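Local coordinates for (S)-2-haloacid dehalogenase 4A (Burkholderia cepacia, PDB 2NO4), which catalyses the hydrolytic dehalogenation of short-chain (S)-2-haloalkanoic acids to (R)-2-hydroxyalkanoic acids, with inversion of configuration, at residues Val28-Met33 and Lys102-Tyr107; Arg15-Asp20 and Ala120-Ala125. All coordinates share one frame; numbering follows the deposited sequence.

Interaction 1: residues Val28-Met33 and Lys102-Tyr107; sequences VHSAVM and KELSAY
Val28, just ahead of helix 30-33 in the chain, and Ser30 and Ala31 within it pack against Leu104 in a contact that is mainly apolar with a thin polar fringe. It lies where the loop leaving helix 90-102 for helix 110-119 passes residues 28-31. Leu104 splits its two methyls over these residues: CD1 sits 3.8 Å from Val28 CA, while CD2 lies 3.8 Å from Ala31 CB and also touches the hydroxyl of Ser30. Ser30 OG accepts a weak, bent hydrogen bond from Ser105 N at 3.4 Å (N-H...O angle 143°). With OG placed between the backbone N and the carbonyl carbon (chi1 63°), Ser30 presents it to Ser105 N and Leu104 CD2, although its stronger partner is the carbonyl of Asp27. As in other HAD hydrolases with a helical cap inserted after the first strand, the two segments probably mark where the chain leaves for the cap and comes back. Leu104 and Val28 both touch Tyr22, and Val28 touches Arg51; Tyr22 and Arg51 bind the haloacid, so the patch backs residues of the substrate site. Further along 102-107 the phenol of Tyr107 crosses His29 obliquely; Tyr107 OH lies 3.9 Å from His29 ND1 without a hydrogen bond, ND1 being weakly hydrogen-bonded to Asp27. A water accepts from Val28 N at 2.8 Å and is hydrogen-bonded to Tyr107 OH at the same distance.

Interaction 2: residues Arg15-Asp20 and Ala120-Ala125; sequences RACVFD and AGYIVA
The Tyr122 ring carries Cys17 SG over one face, 4.0 Å from the ring centroid and 17° off the normal, a sulfur-aromatic contact displaced toward the rim beside Tyr122 CG. Cys17 SG lies beside its backbone N, anti to the carbonyl carbon (chi1 -66°), which puts it over that ring. At the ring's edge, near its plane, come Arg15 O and Ala16 N; the Tyr122 hydroxyl is held by the carbonyl of Leu232. Ala125 O, which accepts the hydrogen bond of Phe19 N, lies in plane at the edge of the Phe19 ring, 3.8 Å from Phe19 CD1; Val124 CG1 meets the ring obliquely. The backbones of 16-19 and 123-125 run side by side as parallel strands, the second and third of six in the Rossmann-like sheet of the HAD fold, and both rings lie on the Cys17 side. Four hydrogen bonds join the strands, the shortest from Cys17 N to Ile123 O at 2.7 Å. On the opposite face Ala16 CB meets Ile123 CB at 3.8 Å, and Ile123 lies alongside Arg15. Strand 181-185 flanks 16-19 on its other edge, and the nucleophile Asp20, salt-bridged to Lys161 and hydrogen-bonded to Thr24, follows directly. Gly121 ends helix 110-119 in a Schellman motif.

From the N terminus, the chain first lays down strand 16-19, passes the nucleophile and enters helix 30-33. It then runs through a series of helices, probably the cap, before returning at 102-107, where interaction 1 closes a loop of 68 intervening residues that holds helices but no strand. Helix 110-119 follows, and strand 123-128 then pairs with strand 16-19 in interaction 2, closing a larger loop of 99 residues that contains the first one whole; the two do not cross. Interaction 1 thus joins the two ends of this helical run, and interaction 2 joins neighbouring strands of the sheet. The centres of the two interactions lie about 23 Å apart.

Interaction 1: residues Val28-Met33 and Lys102-Tyr107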
loop_
_atom_site.group_PDB
_atom_site.type_symbol
_atom_site.label_atom_id
_atom_site.label_comp_id
_atom_site.label_asym_id
_atom_site.label_seq_id
_atom_site.Cartn_x
_atom_site.Cartn_y
_atom_site.Cartn_z
ATOM N N VAL B 28 9.138 1.144 14.485
ATOM C CA VAL B 28 7.788 0.528 14.394
ATOM C C VAL B 28 7.757 -0.958 14.907
ATOM O O VAL B 28 6.729 -1.417 15.440
ATOM C CB VAL B 28 7.053 0.732 12.987
ATOM C CG1 VAL B 28 6.837 2.226 12.672
ATOM C CG2 VAL B 28 7.777 0.044 11.807
ATOM N N HIS B 29 8.898 -1.650 14.808
ATOM C CA HIS B 29 9.068 -3.040 15.297
ATOM C C HIS B 29 8.958 -3.262 16.821
ATOM O O HIS B 29 8.610 -4.341 17.258
ATOM C CB HIS B 29 10.379 -3.645 14.797
ATOM C CG HIS B 29 10.692 -3.321 13.372
ATOM N ND1 HIS B 29 11.708 -2.464 13.013
ATOM C CD2 HIS B 29 10.134 -3.743 12.212
ATOM C CE1 HIS B 29 11.763 -2.369 11.692
ATOM N NE2 HIS B 29 10.809 -3.124 11.182
ATOM N N SER B 30 9.249 -2.246 17.618
ATOM C CA SER B 30 9.231 -2.368 19.070
ATOM C C SER B 30 7.845 -2.659 19.687
ATOM O O SER B 30 7.770 -3.248 20.784
ATOM C CB SER B 30 9.851 -1.114 19.723
ATOM O OG SER B 30 9.081 0.044 19.431
ATOM N N ALA B 31 6.751 -2.250 19.015
ATOM C CA ALA B 31 5.424 -2.469 19.607
ATOM C C ALA B 31 5.174 -3.978 19.770
ATOM O O ALA B 31 4.825 -4.441 20.897
ATOM C CB ALA B 31 4.279 -1.755 18.818
ATOM N N VAL B 32 5.422 -4.753 18.703
ATOM C CA VAL B 32 5.313 -6.240 18.823
ATOM C C VAL B 32 6.522 -6.859 19.537
ATOM O O VAL B 32 6.317 -7.744 20.339
ATOM C CB VAL B 32 4.934 -7.001 17.460
ATOM C CG1 VAL B 32 4.703 -8.498 17.692
ATOM C CG2 VAL B 32 3.632 -6.421 16.847
ATOM N N MET B 33 7.748 -6.399 19.271
ATOM C CA MET B 33 8.955 -7.030 19.821
ATOM C C MET B 33 8.918 -7.095 21.343
ATOM O O MET B 33 9.243 -8.121 21.936
ATOM C CB MET B 33 10.191 -6.271 19.342
ATOM C CG MET B 33 11.439 -7.115 19.031
ATOM S SD MET B 33 12.660 -6.117 18.100
ATOM C CE MET B 33 12.146 -6.416 16.398
ATOM N N LYS B 102 1.714 3.639 21.251
ATOM C CA LYS B 102 1.522 5.020 21.681
ATOM C C LYS B 102 2.836 5.550 22.216
ATOM O O LYS B 102 3.098 6.738 22.126
ATOM C CB LYS B 102 0.405 5.116 22.733
ATOM C CG LYS B 102 -0.259 6.465 22.731
ATOM C CD LYS B 102 -1.514 6.521 23.579
ATOM C CE LYS B 102 -1.820 7.989 23.827
ATOM N NZ LYS B 102 -3.028 8.225 24.669
ATOM N N GLU B 103 3.674 4.657 22.738
ATOM C CA GLU B 103 5.009 5.011 23.200
ATOM C C GLU B 103 6.144 4.173 22.574
ATOM O O GLU B 103 6.972 3.562 23.269
ATOM C CB GLU B 103 5.034 5.005 24.725
ATOM C CG GLU B 103 3.955 5.994 25.266
ATOM C CD GLU B 103 4.048 6.313 26.756
ATOM O OE1 GLU B 103 4.855 5.666 27.497
ATOM O OE2 GLU B 103 3.300 7.242 27.165
ATOM N N LEU B 104 6.161 4.163 21.240
ATOM C CA LEU B 104 7.222 3.502 20.453
ATOM C C LEU B 104 8.603 4.010 20.819
ATOM O O LEU B 104 8.802 5.219 20.926
ATOM C CB LEU B 104 7.036 3.790 18.959
ATOM C CG LEU B 104 6.137 3.018 18.040
ATOM C CD1 LEU B 104 6.599 3.367 16.630
ATOM C CD2 LEU B 104 6.156 1.468 18.256
ATOM N N SER B 105 9.540 3.072 20.974
ATOM C CA SER B 105 10.967 3.346 21.170
ATOM C C SER B 105 11.542 4.185 20.042
ATOM O O SER B 105 11.263 3.926 18.847
ATOM C CB SER B 105 11.758 2.027 21.168
ATOM O OG SER B 105 11.231 1.132 22.115
ATOM N N ALA B 106 12.357 5.160 20.432
ATOM C CA ALA B 106 13.215 5.882 19.497
ATOM C C ALA B 106 14.389 4.989 19.132
ATOM O O ALA B 106 14.876 4.211 19.972
ATOM C CB ALA B 106 13.717 7.177 20.106
ATOM N N TYR B 107 14.843 5.108 17.883
ATOM C CA TYR B 107 16.136 4.555 17.506
ATOM C C TYR B 107 17.234 5.180 18.360
ATOM O O TYR B 107 17.127 6.340 18.751
ATOM C CB TYR B 107 16.419 4.739 15.992
ATOM C CG TYR B 107 15.665 3.751 15.164
ATOM C CD1 TYR B 107 16.151 2.438 14.980
ATOM C CD2 TYR B 107 14.431 4.094 14.606
ATOM C CE1 TYR B 107 15.434 1.514 14.232
ATOM C CE2 TYR B 107 13.725 3.184 13.867
ATOM C CZ TYR B 107 14.236 1.897 13.689
ATOM O OH TYR B 107 13.514 1.001 12.951
HETATM O O HOH W 1 10.800 0.744 12.272
#

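Interaction 2: residues Arg15-Asp20 and Ala120-Ala125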
loop_
_atom_site.group_PDB
_atom_site.type_symbol
_atom_site.label_atom_id
_atom_site.label_comp_id
_atom_site.label_asym_id
_atom_site.label_seq_id
_atom_site.Cartn_x
_atom_site.Cartn_y
_atom_site.Cartn_z
ATOM N N ARG B 15 17.981 25.157 5.179
ATOM C CA ARG B 15 17.502 25.833 6.367
ATOM C C ARG B 15 16.825 24.851 7.328
ATOM O O ARG B 15 16.812 25.074 8.529
ATOM C CB ARG B 15 16.577 26.995 5.996
ATOM C CG ARG B 15 17.214 28.048 5.064
ATOM C CD ARG B 15 16.844 29.493 5.491
ATOM N NE ARG B 15 15.435 29.869 5.241
ATOM C CZ ARG B 15 14.496 30.091 6.179
ATOM N NH1 ARG B 15 14.757 29.978 7.476
ATOM N NH2 ARG B 15 13.269 30.432 5.810
ATOM N N ALA B 16 16.287 23.744 6.807
ATOM C CA ALA B 16 15.501 22.840 7.650
ATOM C C ALA B 16 15.832 21.381 7.389
ATOM O O ALA B 16 16.082 21.000 6.249
ATOM C CB ALA B 16 13.975 23.102 7.475
ATOM N N CYS B 17 15.863 20.601 8.473
ATOM C CA CYS B 17 15.925 19.138 8.433
ATOM C C CYS B 17 14.582 18.659 8.865
ATOM O O CYS B 17 14.161 18.901 9.986
ATOM C CB CYS B 17 17.016 18.586 9.366
ATOM S SG CYS B 17 18.693 19.069 8.803
ATOM N N VAL B 18 13.879 18.023 7.928
ATOM C CA VAL B 18 12.533 17.552 8.170
ATOM C C VAL B 18 12.558 16.022 8.169
ATOM O O VAL B 18 13.051 15.386 7.205
ATOM C CB VAL B 18 11.532 18.114 7.105
ATOM C CG1 VAL B 18 10.149 17.571 7.393
ATOM C CG2 VAL B 18 11.521 19.664 7.143
ATOM N N PHE B 19 12.064 15.465 9.272
ATOM C CA PHE B 19 12.132 14.063 9.579
ATOM C C PHE B 19 10.779 13.345 9.511
ATOM O O PHE B 19 9.804 13.794 10.074
ATOM C CB PHE B 19 12.673 13.883 11.019
ATOM C CG PHE B 19 14.146 14.106 11.119
ATOM C CD1 PHE B 19 14.671 15.397 11.349
ATOM C CD2 PHE B 19 15.023 13.055 10.912
ATOM C CE1 PHE B 19 16.043 15.601 11.395
ATOM C CE2 PHE B 19 16.430 13.259 10.967
ATOM C CZ PHE B 19 16.915 14.538 11.217
ATOM N N ASP B 20 10.773 12.200 8.841
ATOM C CA ASP B 20 9.757 11.176 9.046
ATOM C C ASP B 20 9.809 10.678 10.490
ATOM O O ASP B 20 10.865 10.722 11.136
ATOM C CB ASP B 20 10.017 10.042 8.034
ATOM C CG ASP B 20 9.090 8.879 8.213
ATOM O OD1 ASP B 20 7.937 9.023 7.791
ATOM O OD2 ASP B 20 9.521 7.827 8.752
ATOM N N ALA B 120 23.576 23.103 15.297
ATOM C CA ALA B 120 24.116 23.698 14.073
ATOM C C ALA B 120 23.207 24.803 13.487
ATOM O O ALA B 120 23.502 25.350 12.423
ATOM C CB ALA B 120 24.429 22.614 13.036
ATOM N N GLY B 121 22.121 25.136 14.185
ATOM C CA GLY B 121 21.190 26.166 13.719
ATOM C C GLY B 121 20.143 25.814 12.645
ATOM O O GLY B 121 19.520 26.713 12.080
ATOM N N TYR B 122 19.935 24.525 12.358
ATOM C CA TYR B 122 18.825 24.108 11.487
ATOM C C TYR B 122 17.479 24.223 12.164
ATOM O O TYR B 122 17.370 24.055 13.367
ATOM C CB TYR B 122 18.973 22.640 11.073
ATOM C CG TYR B 122 20.110 22.375 10.149
ATOM C CD1 TYR B 122 21.312 21.815 10.620
ATOM C CD2 TYR B 122 20.006 22.694 8.801
ATOM C CE1 TYR B 122 22.352 21.540 9.742
ATOM C CE2 TYR B 122 21.046 22.454 7.919
ATOM C CZ TYR B 122 22.209 21.874 8.392
ATOM O OH TYR B 122 23.219 21.644 7.488
ATOM N N ILE B 123 16.441 24.472 11.379
ATOM C CA ILE B 123 15.091 24.157 11.821
ATOM C C ILE B 123 15.018 22.629 11.787
ATOM O O ILE B 123 15.378 22.010 10.778
ATOM C CB ILE B 123 14.000 24.800 10.923
ATOM C CG1 ILE B 123 14.159 26.337 10.850
ATOM C CG2 ILE B 123 12.572 24.414 11.424
ATOM C CD1 ILE B 123 13.591 26.942 9.546
ATOM N N VAL B 124 14.606 22.037 12.900
ATOM C CA VAL B 124 14.471 20.605 13.029
ATOM C C VAL B 124 12.993 20.325 13.251
ATOM O O VAL B 124 12.410 20.730 14.265
ATOM C CB VAL B 124 15.346 20.029 14.184
ATOM C CG1 VAL B 124 15.172 18.473 14.274
ATOM C CG2 VAL B 124 16.837 20.431 14.008
ATOM N N ALA B 125 12.368 19.657 12.282
ATOM C CA ALA B 125 10.918 19.424 12.340
ATOM C C ALA B 125 10.603 17.959 11.999
ATOM O O ALA B 125 11.406 17.275 11.343
ATOM C CB ALA B 125 10.178 20.400 11.362
HETATM O O HOH W 2 17.676 27.571 9.490
#